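Local coordinates for protein Cys-Gly metallodipeptidase DUG1 (Saccharomyces cerevisiae, PDB 4G1P) that hydrolyses the dipeptide Cys-Gly as a metal-dependent peptidase of the M20 family and serves as the catalytic component of the glutathione-degrading complex, at residues 43-48 and 101-106; 170-175 and 448-453; 176-181 and 423-428; 445-448 and 454-457. One frame throughout, in Å; residues are numbered along the deposited sequence.

Overall arrangement
Contacts 1 and 2 are buried, while contacts 3 and 4 are only partly buried. Contact 2 is metal chemistry: a carboxylate and an imidazole meet on one zinc ion. Contact 1 lies about 12 Å away, centre to centre, and joins helix 39-55 to the end of strand 96-102 by a lysine-carbonyl bond and an aromatic ring. Its loop touches contact 2 through Gln-106 and Asp-104. Contact 3 joins the starts of two helices by leucine, isoleucine and one hydroxyl bond. Contact 4 is mostly ionic and shares Gly-448 with contact 2. Contacts 3 and 4 lie on opposite sides of the chain's centre, about 25 Å apart between their own centres.

Contact 1 (43-48 and 101-106)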
loop_
_atom_site.group_PDB
_atom_site.type_symbol
_atom_site.label_atom_id
_atom_site.label_comp_id
_atom_site.label_asym_id
_atom_site.label_seq_id
_atom_site.Cartn_x
_atom_site.Cartn_y
_atom_site.Cartn_z
ATOM N N PHE A 43 -1.748 -23.954 10.553
ATOM C CA PHE A 43 -1.617 -25.175 11.344
ATOM C C PHE A 43 -2.774 -26.132 11.083
ATOM O O PHE A 43 -2.564 -27.351 10.999
ATOM C CB PHE A 43 -1.523 -24.871 12.835
ATOM C CG PHE A 43 -0.376 -23.972 13.200
ATOM C CD1 PHE A 43 0.832 -24.055 12.516
ATOM C CD2 PHE A 43 -0.508 -23.035 14.222
ATOM C CE1 PHE A 43 1.891 -23.230 12.859
ATOM C CE2 PHE A 43 0.543 -22.198 14.570
ATOM C CZ PHE A 43 1.744 -22.291 13.892
ATOM N N ASP A 44 -3.984 -25.594 10.935
ATOM C CA ASP A 44 -5.151 -26.442 10.679
ATOM C C ASP A 44 -5.012 -27.145 9.342
ATOM O O ASP A 44 -5.426 -28.293 9.190
ATOM C CB ASP A 44 -6.447 -25.638 10.665
ATOM C CG ASP A 44 -6.764 -25.006 12.003
ATOM O OD1 ASP A 44 -6.163 -25.412 13.014
ATOM O OD2 ASP A 44 -7.623 -24.105 12.035
ATOM N N LYS A 45 -4.437 -26.430 8.378
ATOM C CA LYS A 45 -4.193 -26.966 7.054
ATOM C C LYS A 45 -3.235 -28.146 7.164
ATOM O O LYS A 45 -3.497 -29.212 6.617
ATOM C CB LYS A 45 -3.628 -25.866 6.157
ATOM C CG LYS A 45 -3.324 -26.261 4.726
ATOM C CD LYS A 45 -4.562 -26.291 3.876
ATOM C CE LYS A 45 -4.249 -26.658 2.426
ATOM N NZ LYS A 45 -3.826 -25.506 1.601
ATOM N N ALA A 46 -2.142 -27.959 7.900
ATOM C CA ALA A 46 -1.166 -29.035 8.108
ATOM C C ALA A 46 -1.823 -30.212 8.805
ATOM O O ALA A 46 -1.544 -31.372 8.501
ATOM C CB ALA A 46 0.016 -28.547 8.931
ATOM N N LYS A 47 -2.699 -29.898 9.745
ATOM C CA LYS A 47 -3.363 -30.912 10.523
ATOM C C LYS A 47 -4.274 -31.697 9.600
ATOM O O LYS A 47 -4.280 -32.930 9.624
ATOM C CB LYS A 47 -4.154 -30.279 11.681
ATOM C CG LYS A 47 -4.583 -31.273 12.752
ATOM C CD LYS A 47 -5.726 -30.727 13.582
ATOM C CE LYS A 47 -6.991 -30.517 12.734
ATOM N NZ LYS A 47 -8.022 -29.652 13.410
ATOM N N PHE A 48 -5.023 -30.975 8.771
ATOM C CA PHE A 48 -5.939 -31.601 7.830
ATOM C C PHE A 48 -5.208 -32.559 6.901
ATOM O O PHE A 48 -5.670 -33.664 6.657
ATOM C CB PHE A 48 -6.661 -30.551 6.997
ATOM C CG PHE A 48 -7.448 -31.124 5.856
ATOM C CD1 PHE A 48 -8.613 -31.841 6.091
ATOM C CD2 PHE A 48 -7.021 -30.960 4.549
ATOM C CE1 PHE A 48 -9.347 -32.386 5.034
ATOM C CE2 PHE A 48 -7.745 -31.494 3.488
ATOM C CZ PHE A 48 -8.912 -32.215 3.734
ATOM N N GLY A 101 6.004 -30.752 -1.851
ATOM C CA GLY A 101 5.055 -29.729 -2.255
ATOM C C GLY A 101 4.832 -28.770 -1.098
ATOM O O GLY A 101 5.506 -28.851 -0.065
ATOM N N HIS A 102 3.887 -27.857 -1.241
ATOM C CA HIS A 102 3.660 -26.916 -0.163
ATOM C C HIS A 102 2.200 -26.594 0.043
ATOM O O HIS A 102 1.436 -26.427 -0.915
ATOM C CB HIS A 102 4.491 -25.642 -0.346
ATOM C CG HIS A 102 4.069 -24.776 -1.495
ATOM N ND1 HIS A 102 3.109 -23.792 -1.375
ATOM C CD2 HIS A 102 4.523 -24.706 -2.772
ATOM C CE1 HIS A 102 2.970 -23.176 -2.538
ATOM N NE2 HIS A 102 3.819 -23.708 -3.400
ATOM N N TYR A 103 1.821 -26.500 1.311
ATOM C CA TYR A 103 0.422 -26.334 1.656
ATOM C C TYR A 103 0.009 -24.919 2.052
ATOM O O TYR A 103 -1.175 -24.674 2.270
ATOM C CB TYR A 103 0.024 -27.324 2.732
ATOM C CG TYR A 103 0.761 -27.194 4.039
ATOM C CD1 TYR A 103 0.400 -26.224 4.970
ATOM C CD2 TYR A 103 1.794 -28.078 4.376
ATOM C CE1 TYR A 103 1.061 -26.110 6.191
ATOM C CE2 TYR A 103 2.452 -27.975 5.593
ATOM C CZ TYR A 103 2.075 -26.984 6.500
ATOM O OH TYR A 103 2.711 -26.868 7.713
ATOM N N ASP A 104 0.966 -23.999 2.163
ATOM C CA ASP A 104 0.636 -22.600 2.401
ATOM C C ASP A 104 0.337 -21.990 1.053
ATOM O O ASP A 104 0.615 -22.612 0.030
ATOM C CB ASP A 104 1.767 -21.839 3.100
ATOM C CG ASP A 104 3.060 -21.825 2.292
ATOM O OD1 ASP A 104 3.580 -22.912 1.950
ATOM O OD2 ASP A 104 3.569 -20.721 2.000
ATOM N N VAL A 105 -0.233 -20.783 1.060
ATOM C CA VAL A 105 -0.751 -20.136 -0.148
ATOM C C VAL A 105 -0.617 -18.620 -0.080
ATOM O O VAL A 105 -0.572 -18.042 0.999
ATOM C CB VAL A 105 -2.257 -20.455 -0.356
ATOM C CG1 VAL A 105 -2.479 -21.938 -0.635
ATOM C CG2 VAL A 105 -3.082 -20.013 0.852
ATOM N N GLN A 106 -0.573 -17.983 -1.244
ATOM C CA GLN A 106 -0.583 -16.524 -1.347
ATOM C C GLN A 106 -1.845 -15.910 -0.732
ATOM O O GLN A 106 -2.888 -16.543 -0.703
ATOM C CB GLN A 106 -0.471 -16.111 -2.813
ATOM C CG GLN A 106 0.901 -16.331 -3.421
ATOM C CD GLN A 106 1.911 -15.314 -2.935
ATOM O OE1 GLN A 106 1.655 -14.115 -2.977
ATOM N NE2 GLN A 106 3.063 -15.788 -2.458
#
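The loop at the end of strand 96-102, in the mixed sheet of the M20 catalytic fold, carries the family's His-x-Asp motif, and its Tyr-103 packs on Lys-45 and Ala-46 of helix 39-55. Lys-45 and Tyr-103 run past each other in opposite directions. Lys-45 CG lies 3.7 Å from Tyr-103 CD1, and beyond it the bent chain brings NZ to Tyr-103 O at 2.9 Å. The donor approaches this carbonyl at a C=O...N angle of 143°, tilted a little from its plane. Lys-45 NZ also bonds Thr-139 OG1, so it ties the loop to helix 135-154. A methionine here would probably leave Tyr-103 O and Thr-139 OG1 without their shared donor. Tyr-103 CG sits between its backbone N and carbonyl carbon (chi1 61°), which turns the ring to the helix. One face meets Ala-46 CA toward the rim, and Ala-46 CB reaches Tyr-103 CZ at 3.5 Å. The ring's hydroxyl bonds Pro-82 O. The loop is also braced within itself: His-102 ND1 donates to Asp-104 O at 3.1 Å, with the oxygen near the imidazole plane but the nitrogen well above the carbonyl plane.

Contact 2 (170-175 and 448-453); sequences MEESGS and GAHSIN. With ZN (zinc ion), chain B; GLY (glycine), chain D; CYS (cysteine), chain E.
Glu-172 and His-450 meet on a zinc ion. Glu-172 OE2 binds the metal at 2.1 Å and His-450 NE2 at 2.0 Å. The carboxylate and the imidazole are turned 66° against each other. Glu-172 OE1 lies 3.1 Å from His-450 NE2, but the two share no hydrogen bond; the metal joins them. Glu-172 OE1 leans toward the zinc at a longer 2.6 Å, and it also accepts a bond from Gln-106 NE2, which helps fix the rotation of the carboxylate. The Glu-172 chain folds at chi2 (-74°), bringing its end round to the metal. Asp-137 OD2 is a further ligand. Asp-137 also binds the second zinc, which gives the paired-metal centre of the M20 peptidases. A glycine and a cysteine are bound beside this centre, with glycine C at peptide-bond distance (1.3 Å) from cysteine N. The amino nitrogen of the bound glycine is 2.6 Å from the zinc. The nitrogen of the bound cysteine, N, lies at the edge of the His-450 ring, near its plane. Glu-171, probably the proton acceptor as in related peptidases, places OE2 3.1 Å from the glycine O. His-450 is the third residue of a type II turn from Gly-448 to Ser-451, and this turn presents its ring to the metal. His-450 ND1 makes a weak hydrogen bond to Thr-335 O of the second subunit. On the other segment, Asp-104 OD2 accepts from Glu-172 N. Met-170 O takes Ser-173 N and Ser-175 N from opposite faces of its plane.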
loop_
_atom_site.group_PDB
_atom_site.type_symbol
_atom_site.label_atom_id
_atom_site.label_comp_id
_atom_site.label_asym_id
_atom_site.label_seq_id
_atom_site.Cartn_x
_atom_site.Cartn_y
_atom_site.Cartn_z
ATOM N N MET A 170 5.798 -22.954 4.301
ATOM C CA MET A 170 6.429 -21.644 4.251
ATOM C C MET A 170 6.943 -21.321 2.854
ATOM O O MET A 170 7.779 -20.432 2.692
ATOM C CB MET A 170 7.585 -21.546 5.257
ATOM C CG MET A 170 7.166 -21.286 6.703
ATOM S SD MET A 170 6.330 -19.705 6.943
ATOM C CE MET A 170 7.699 -18.569 6.997
ATOM N N GLU A 171 6.455 -22.031 1.840
ATOM C CA GLU A 171 7.002 -21.837 0.495
ATOM C C GLU A 171 6.756 -20.427 -0.027
ATOM O O GLU A 171 7.613 -19.851 -0.687
ATOM C CB GLU A 171 6.463 -22.872 -0.487
ATOM C CG GLU A 171 7.347 -23.118 -1.702
ATOM C CD GLU A 171 6.967 -22.279 -2.927
ATOM O OE1 GLU A 171 6.062 -21.416 -2.825
ATOM O OE2 GLU A 171 7.587 -22.488 -4.000
ATOM N N GLU A 172 5.594 -19.869 0.290
ATOM C CA GLU A 172 5.256 -18.529 -0.175
ATOM C C GLU A 172 5.891 -17.455 0.715
ATOM O O GLU A 172 5.650 -16.264 0.531
ATOM C CB GLU A 172 3.729 -18.343 -0.244
ATOM C CG GLU A 172 2.986 -19.387 -1.072
ATOM C CD GLU A 172 3.169 -19.191 -2.576
ATOM O OE1 GLU A 172 3.874 -18.242 -2.981
ATOM O OE2 GLU A 172 2.609 -19.988 -3.357
ATOM N N SER A 173 6.707 -17.893 1.667
ATOM C CA SER A 173 7.338 -17.004 2.630
ATOM C C SER A 173 8.809 -17.380 2.856
ATOM O O SER A 173 9.299 -17.403 3.993
ATOM C CB SER A 173 6.570 -17.035 3.958
ATOM O OG SER A 173 5.194 -16.748 3.768
ATOM N N GLY A 174 9.506 -17.694 1.764
ATOM C CA GLY A 174 10.934 -17.961 1.816
ATOM C C GLY A 174 11.375 -19.374 2.161
ATOM O O GLY A 174 12.574 -19.624 2.236
ATOM N N SER A 175 10.433 -20.294 2.370
ATOM C CA SER A 175 10.763 -21.680 2.732
ATOM C C SER A 175 11.729 -21.739 3.903
ATOM O O SER A 175 12.676 -22.517 3.894
ATOM C CB SER A 175 11.359 -22.439 1.544
ATOM O OG SER A 175 10.421 -22.551 0.484
ATOM N N GLY A 448 -3.105 -18.536 -13.267
ATOM C CA GLY A 448 -3.262 -17.352 -12.454
ATOM C C GLY A 448 -2.644 -17.470 -11.072
ATOM O O GLY A 448 -3.118 -16.836 -10.136
ATOM N N ALA A 449 -1.594 -18.271 -10.923
ATOM C CA ALA A 449 -0.911 -18.327 -9.636
ATOM C C ALA A 449 -0.433 -16.929 -9.225
ATOM O O ALA A 449 0.047 -16.158 -10.057
ATOM C CB ALA A 449 0.248 -19.306 -9.679
ATOM N N HIS A 450 -0.598 -16.616 -7.940
ATOM C CA HIS A 450 -0.209 -15.330 -7.354
ATOM C C HIS A 450 -1.076 -14.195 -7.880
ATOM O O HIS A 450 -0.719 -13.020 -7.761
ATOM C CB HIS A 450 1.270 -15.023 -7.607
ATOM C CG HIS A 450 2.206 -15.979 -6.944
ATOM N ND1 HIS A 450 3.524 -15.669 -6.681
ATOM C CD2 HIS A 450 2.019 -17.240 -6.490
ATOM C CE1 HIS A 450 4.106 -16.695 -6.089
ATOM N NE2 HIS A 450 3.216 -17.664 -5.967
ATOM N N SER A 451 -2.214 -14.546 -8.463
ATOM C CA SER A 451 -3.069 -13.559 -9.091
ATOM C C SER A 451 -4.528 -13.753 -8.668
ATOM O O SER A 451 -4.800 -14.527 -7.754
ATOM C CB SER A 451 -2.907 -13.641 -10.605
ATOM O OG SER A 451 -3.485 -12.516 -11.236
ATOM N N ILE A 452 -5.459 -13.044 -9.309
ATOM C CA ILE A 452 -6.885 -13.255 -9.052
ATOM C C ILE A 452 -7.415 -14.397 -9.901
ATOM O O ILE A 452 -6.898 -14.650 -10.995
ATOM C CB ILE A 452 -7.745 -12.017 -9.373
ATOM C CG1 ILE A 452 -7.436 -11.509 -10.782
ATOM C CG2 ILE A 452 -7.555 -10.919 -8.320
ATOM C CD1 ILE A 452 -8.408 -10.473 -11.276
ATOM N N ASN A 453 -8.445 -15.070 -9.385
ATOM C CA ASN A 453 -9.129 -16.142 -10.102
ATOM C C ASN A 453 -8.224 -17.332 -10.430
ATOM O O ASN A 453 -8.309 -17.883 -11.520
ATOM C CB ASN A 453 -9.780 -15.616 -11.395
ATOM C CG ASN A 453 -10.810 -14.520 -11.140
ATOM O OD1 ASN A 453 -11.653 -14.634 -10.254
ATOM N ND2 ASN A 453 -10.741 -13.451 -11.922
HETATM ZN ZN ZN B . 3.436 -19.531 -5.205
HETATM N N GLY D . 5.303 -19.567 -6.999
HETATM C CA GLY D . 5.716 -19.957 -5.665
HETATM C C GLY D . 6.990 -19.198 -5.409
HETATM O O GLY D . 8.081 -19.760 -5.436
HETATM N N CYS E . 6.836 -17.899 -5.184
HETATM C CA CYS E . 7.943 -16.964 -5.215
HETATM C C CYS E . 8.448 -16.840 -6.655
HETATM O O CYS E . 8.783 -17.835 -7.297
HETATM C CB CYS E . 9.049 -17.401 -4.252
HETATM S SG CYS E . 10.425 -16.295 -4.171
#

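Contact 3 (176-181 and 423-428); sequences LKLDEL and IPITLT
Leu-178 meets Ile-425, and Asp-179 meets Thr-428. The first pair is apolar. Leu-178 CD2 fits against both branches of Ile-425, touching CG1 and CG2 at 3.7 Å each. The two side chains cross at about a right angle, and CG of Leu-178 also lies near the Ile-425 CG2 methyl. The second pair is polar. Thr-428 OG1 donates to Asp-179 OD1 at 2.8 Å. The hydroxyl comes to the syn side of this oxygen, 33° out of the carboxylate plane. Thr-428 CG2 packs beside the same oxygen. With its CG anti to the backbone N (chi1 -164°), Asp-179 swings its carboxylate across to the threonine.

These residues stand at the starts of two helices, 178-185 and 426-433, beside strand 96-102 of the mixed sheet of the M20 catalytic fold. Lys-177 is at the N-cap position of the first. Asp-179 follows soon after, where the helix end would probably favour its negative charge. Its other oxygen, OD2, makes a long, weak ion pair with Lys-183. Before the second helix, Ile-423 to Thr-426 form a type I turn, closed by Thr-426 N to Ile-423 O at 3.0 Å. The turn places Ile-425 against Leu-178.

Tyr-100 of strand 96-102 touches Leu-178, Ile-423 and Ile-425, so both helix starts rest on this sheet. Further out, Thr-426 and Leu-427 pack on Trp-390 of strand 378-391, which belongs to another mixed sheet. The Ile-425 side chain is about 6 Å from that of Glu-171, between nearest atoms.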
loop_
_atom_site.group_PDB
_atom_site.type_symbol
_atom_site.label_atom_id
_atom_site.label_comp_id
_atom_site.label_asym_id
_atom_site.label_seq_id
_atom_site.Cartn_x
_atom_site.Cartn_y
_atom_site.Cartn_z
ATOM N N LEU A 176 11.476 -20.903 4.902
ATOM C CA LEU A 176 12.368 -20.736 6.044
ATOM C C LEU A 176 12.702 -22.037 6.752
ATOM O O LEU A 176 11.808 -22.806 7.098
ATOM C CB LEU A 176 11.761 -19.752 7.060
ATOM C CG LEU A 176 11.494 -18.338 6.538
ATOM C CD1 LEU A 176 11.031 -17.360 7.634
ATOM C CD2 LEU A 176 12.705 -17.813 5.827
ATOM N N LYS A 177 13.999 -22.261 6.961
ATOM C CA LYS A 177 14.514 -23.339 7.810
ATOM C C LYS A 177 14.408 -24.745 7.198
ATOM O O LYS A 177 14.951 -25.701 7.745
ATOM C CB LYS A 177 13.858 -23.297 9.200
ATOM C CG LYS A 177 13.956 -21.953 9.887
ATOM C CD LYS A 177 15.231 -21.828 10.691
ATOM C CE LYS A 177 15.172 -22.683 11.947
ATOM N NZ LYS A 177 16.506 -22.805 12.610
ATOM N N LEU A 178 13.708 -24.861 6.072
ATOM C CA LEU A 178 13.509 -26.153 5.415
ATOM C C LEU A 178 14.840 -26.717 4.924
ATOM O O LEU A 178 15.118 -27.920 5.060
ATOM C CB LEU A 178 12.540 -26.009 4.240
ATOM C CG LEU A 178 12.283 -27.269 3.407
ATOM C CD1 LEU A 178 11.710 -28.405 4.239
ATOM C CD2 LEU A 178 11.367 -26.942 2.250
ATOM N N ASP A 179 15.632 -25.817 4.340
ATOM C CA ASP A 179 17.015 -26.050 3.942
ATOM C C ASP A 179 17.766 -26.902 4.964
ATOM O O ASP A 179 18.264 -27.984 4.647
ATOM C CB ASP A 179 17.710 -24.696 3.809
ATOM C CG ASP A 179 19.008 -24.779 3.049
ATOM O OD1 ASP A 179 19.146 -25.709 2.225
ATOM O OD2 ASP A 179 19.890 -23.913 3.265
ATOM N N GLU A 180 17.833 -26.406 6.196
ATOM C CA GLU A 180 18.512 -27.113 7.270
ATOM C C GLU A 180 17.909 -28.481 7.523
ATOM O O GLU A 180 18.635 -29.452 7.780
ATOM C CB GLU A 180 18.470 -26.299 8.553
ATOM C CG GLU A 180 19.078 -24.928 8.420
ATOM C CD GLU A 180 18.662 -24.005 9.555
ATOM O OE1 GLU A 180 18.765 -24.422 10.732
ATOM O OE2 GLU A 180 18.225 -22.867 9.266
ATOM N N LEU A 181 16.583 -28.562 7.446
ATOM C CA LEU A 181 15.896 -29.818 7.721
ATOM C C LEU A 181 16.332 -30.929 6.776
ATOM O O LEU A 181 16.599 -32.050 7.200
ATOM C CB LEU A 181 14.384 -29.645 7.652
ATOM C CG LEU A 181 13.658 -30.951 7.970
ATOM C CD1 LEU A 181 14.116 -31.478 9.322
ATOM C CD2 LEU A 181 12.146 -30.771 7.940
ATOM N N ILE A 423 11.578 -22.740 -7.349
ATOM C CA ILE A 423 11.255 -23.620 -6.245
ATOM C C ILE A 423 12.523 -23.785 -5.445
ATOM O O ILE A 423 13.247 -24.732 -5.622
ATOM C CB ILE A 423 10.765 -24.976 -6.715
ATOM C CG1 ILE A 423 9.611 -24.811 -7.708
ATOM C CG2 ILE A 423 10.343 -25.803 -5.525
ATOM C CD1 ILE A 423 9.237 -26.085 -8.457
ATOM N N PRO A 424 12.797 -22.830 -4.562
ATOM C CA PRO A 424 14.021 -22.727 -3.768
ATOM C C PRO A 424 14.715 -24.030 -3.327
ATOM O O PRO A 424 15.926 -24.080 -3.537
ATOM C CB PRO A 424 13.559 -21.912 -2.564
ATOM C CG PRO A 424 12.571 -20.962 -3.178
ATOM C CD PRO A 424 11.864 -21.729 -4.261
ATOM N N ILE A 425 14.036 -25.021 -2.743
ATOM C CA ILE A 425 14.778 -26.174 -2.191
ATOM C C ILE A 425 15.178 -27.241 -3.190
ATOM O O ILE A 425 15.820 -28.222 -2.805
ATOM C CB ILE A 425 14.049 -26.933 -1.040
ATOM C CG1 ILE A 425 12.539 -26.896 -1.233
ATOM C CG2 ILE A 425 14.501 -26.442 0.335
ATOM C CD1 ILE A 425 12.079 -27.726 -2.385
ATOM N N THR A 426 14.760 -27.075 -4.442
ATOM C CA THR A 426 15.035 -28.050 -5.475
ATOM C C THR A 426 16.531 -28.410 -5.498
ATOM O O THR A 426 16.890 -29.581 -5.483
ATOM C CB THR A 426 14.536 -27.575 -6.852
ATOM O OG1 THR A 426 14.887 -28.544 -7.854
ATOM C CG2 THR A 426 15.181 -26.254 -7.210
ATOM N N LEU A 427 17.400 -27.406 -5.453
ATOM C CA LEU A 427 18.835 -27.648 -5.440
ATOM C C LEU A 427 19.286 -28.331 -4.160
ATOM O O LEU A 427 20.166 -29.198 -4.193
ATOM C CB LEU A 427 19.597 -26.345 -5.612
ATOM C CG LEU A 427 21.081 -26.460 -5.938
ATOM C CD1 LEU A 427 21.342 -27.476 -7.054
ATOM C CD2 LEU A 427 21.587 -25.094 -6.339
ATOM N N THR A 428 18.687 -27.945 -3.037
ATOM C CA THR A 428 19.006 -28.576 -1.765
ATOM C C THR A 428 18.643 -30.058 -1.784
ATOM O O THR A 428 19.367 -30.876 -1.235
ATOM C CB THR A 428 18.338 -27.866 -0.572
ATOM O OG1 THR A 428 18.865 -26.544 -0.449
ATOM C CG2 THR A 428 18.623 -28.604 0.718
#

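Contact 4 (445-448 and 454-457)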
loop_
_atom_site.group_PDB
_atom_site.type_symbol
_atom_site.label_atom_id
_atom_site.label_comp_id
_atom_site.label_asym_id
_atom_site.label_seq_id
_atom_site.Cartn_x
_atom_site.Cartn_y
_atom_site.Cartn_z
ATOM N N GLY A 445 -0.097 -22.691 -17.887
ATOM C CA GLY A 445 0.640 -21.468 -17.625
ATOM C C GLY A 445 -0.239 -20.247 -17.454
ATOM O O GLY A 445 0.264 -19.145 -17.244
ATOM N N ASP A 446 -1.552 -20.435 -17.566
ATOM C CA ASP A 446 -2.494 -19.342 -17.383
ATOM C C ASP A 446 -3.394 -19.596 -16.181
ATOM O O ASP A 446 -4.513 -19.102 -16.116
ATOM C CB ASP A 446 -3.325 -19.116 -18.648
ATOM C CG ASP A 446 -4.350 -20.225 -18.907
ATOM O OD1 ASP A 446 -4.274 -21.298 -18.277
ATOM O OD2 ASP A 446 -5.232 -20.021 -19.769
ATOM N N ASP A 447 -2.895 -20.379 -15.237
ATOM C CA ASP A 447 -3.676 -20.764 -14.074
ATOM C C ASP A 447 -3.898 -19.587 -13.109
ATOM O O ASP A 447 -4.773 -19.620 -12.252
ATOM C CB ASP A 447 -3.017 -21.970 -13.379
ATOM C CG ASP A 447 -3.339 -23.287 -14.078
ATOM O OD1 ASP A 447 -3.921 -23.237 -15.172
ATOM O OD2 ASP A 447 -3.023 -24.370 -13.543
ATOM N N GLY A 448 -3.105 -18.536 -13.267
ATOM C CA GLY A 448 -3.262 -17.352 -12.454
ATOM C C GLY A 448 -2.644 -17.470 -11.072
ATOM O O GLY A 448 -3.118 -16.836 -10.136
ATOM N N GLU A 454 -7.356 -17.711 -9.492
ATOM C CA GLU A 454 -6.483 -18.863 -9.677
ATOM C C GLU A 454 -7.323 -20.103 -9.969
ATOM O O GLU A 454 -8.255 -20.436 -9.226
ATOM C CB GLU A 454 -5.624 -19.098 -8.434
ATOM C CG GLU A 454 -4.527 -20.136 -8.624
ATOM C CD GLU A 454 -3.870 -20.554 -7.319
ATOM O OE1 GLU A 454 -3.700 -19.686 -6.441
ATOM O OE2 GLU A 454 -3.532 -21.751 -7.159
ATOM N N LYS A 455 -7.000 -20.777 -11.062
ATOM C CA LYS A 455 -7.799 -21.895 -11.538
ATOM C C LYS A 455 -6.926 -23.120 -11.769
ATOM O O LYS A 455 -5.708 -23.016 -11.937
ATOM C CB LYS A 455 -8.477 -21.530 -12.852
ATOM C CG LYS A 455 -7.771 -22.110 -14.092
ATOM C CD LYS A 455 -7.436 -21.021 -15.100
ATOM C CE LYS A 455 -7.088 -21.589 -16.471
ATOM N NZ LYS A 455 -5.863 -22.422 -16.460
ATOM N N LEU A 456 -7.563 -24.282 -11.757
ATOM C CA LEU A 456 -6.933 -25.519 -12.187
ATOM C C LEU A 456 -7.934 -26.199 -13.098
ATOM O O LEU A 456 -9.065 -26.446 -12.691
ATOM C CB LEU A 456 -6.596 -26.424 -11.003
ATOM C CG LEU A 456 -5.849 -27.711 -11.403
ATOM C CD1 LEU A 456 -4.629 -27.366 -12.227
ATOM C CD2 LEU A 456 -5.448 -28.552 -10.182
ATOM N N ASP A 457 -7.542 -26.471 -14.337
ATOM C CA ASP A 457 -8.435 -27.168 -15.246
ATOM C C ASP A 457 -8.538 -28.612 -14.792
ATOM O O ASP A 457 -7.537 -29.226 -14.431
ATOM C CB ASP A 457 -7.925 -27.083 -16.678
ATOM C CG ASP A 457 -7.828 -25.655 -17.175
ATOM O OD1 ASP A 457 -8.856 -25.092 -17.620
ATOM O OD2 ASP A 457 -6.715 -25.091 -17.113
#
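Lys-455 reaches back over the loop and brings its ammonium to Asp-446 and Asp-447. Its chain crosses Asp-447 at about a right angle and Asp-446 at a slant. Lys-455 NZ stands 2.7 Å from Asp-446 OD1, above the plane of that carboxylate. It also forms a salt bridge with Asp-447 OD1; the modelled distance is very short and, at this resolution, doubtful. The third partner is on its own strand: Asp-457 OD2 takes the ammonium at 2.9 Å on the syn side, 27° out of plane. A bend at chi4 (-64°) turns NZ into this group of acids. In this salt-bridge network the ammonium probably eases the repulsion among the three carboxylates, two of which, Asp-447 OD1 and Asp-457 OD2, lie 3.9 Å apart. Arg-444 NE also pairs with Asp-457 OD2. A leucine in place of Lys-455 would probably leave Asp-446 and Asp-447 without this positive mate and Asp-447 and Asp-457 to repel each other. Lys-455 N donates to Asp-447 O at 2.8 Å, with an N-H...O angle of 165°. Leu-456 CD1 rests near Asp-447 OD2, which also bonds Thr-136 OG1. Glu-454 holds Gly-134 N, Thr-136 N and Asp-137 N at the start of helix 135-154, and pairs with Arg-133. Strand 455-457 lies at one side of a three-stranded antiparallel sheet, next to strand 129-131, with Leu-456 packed on Val-135 and Thr-136 of helix 135-154.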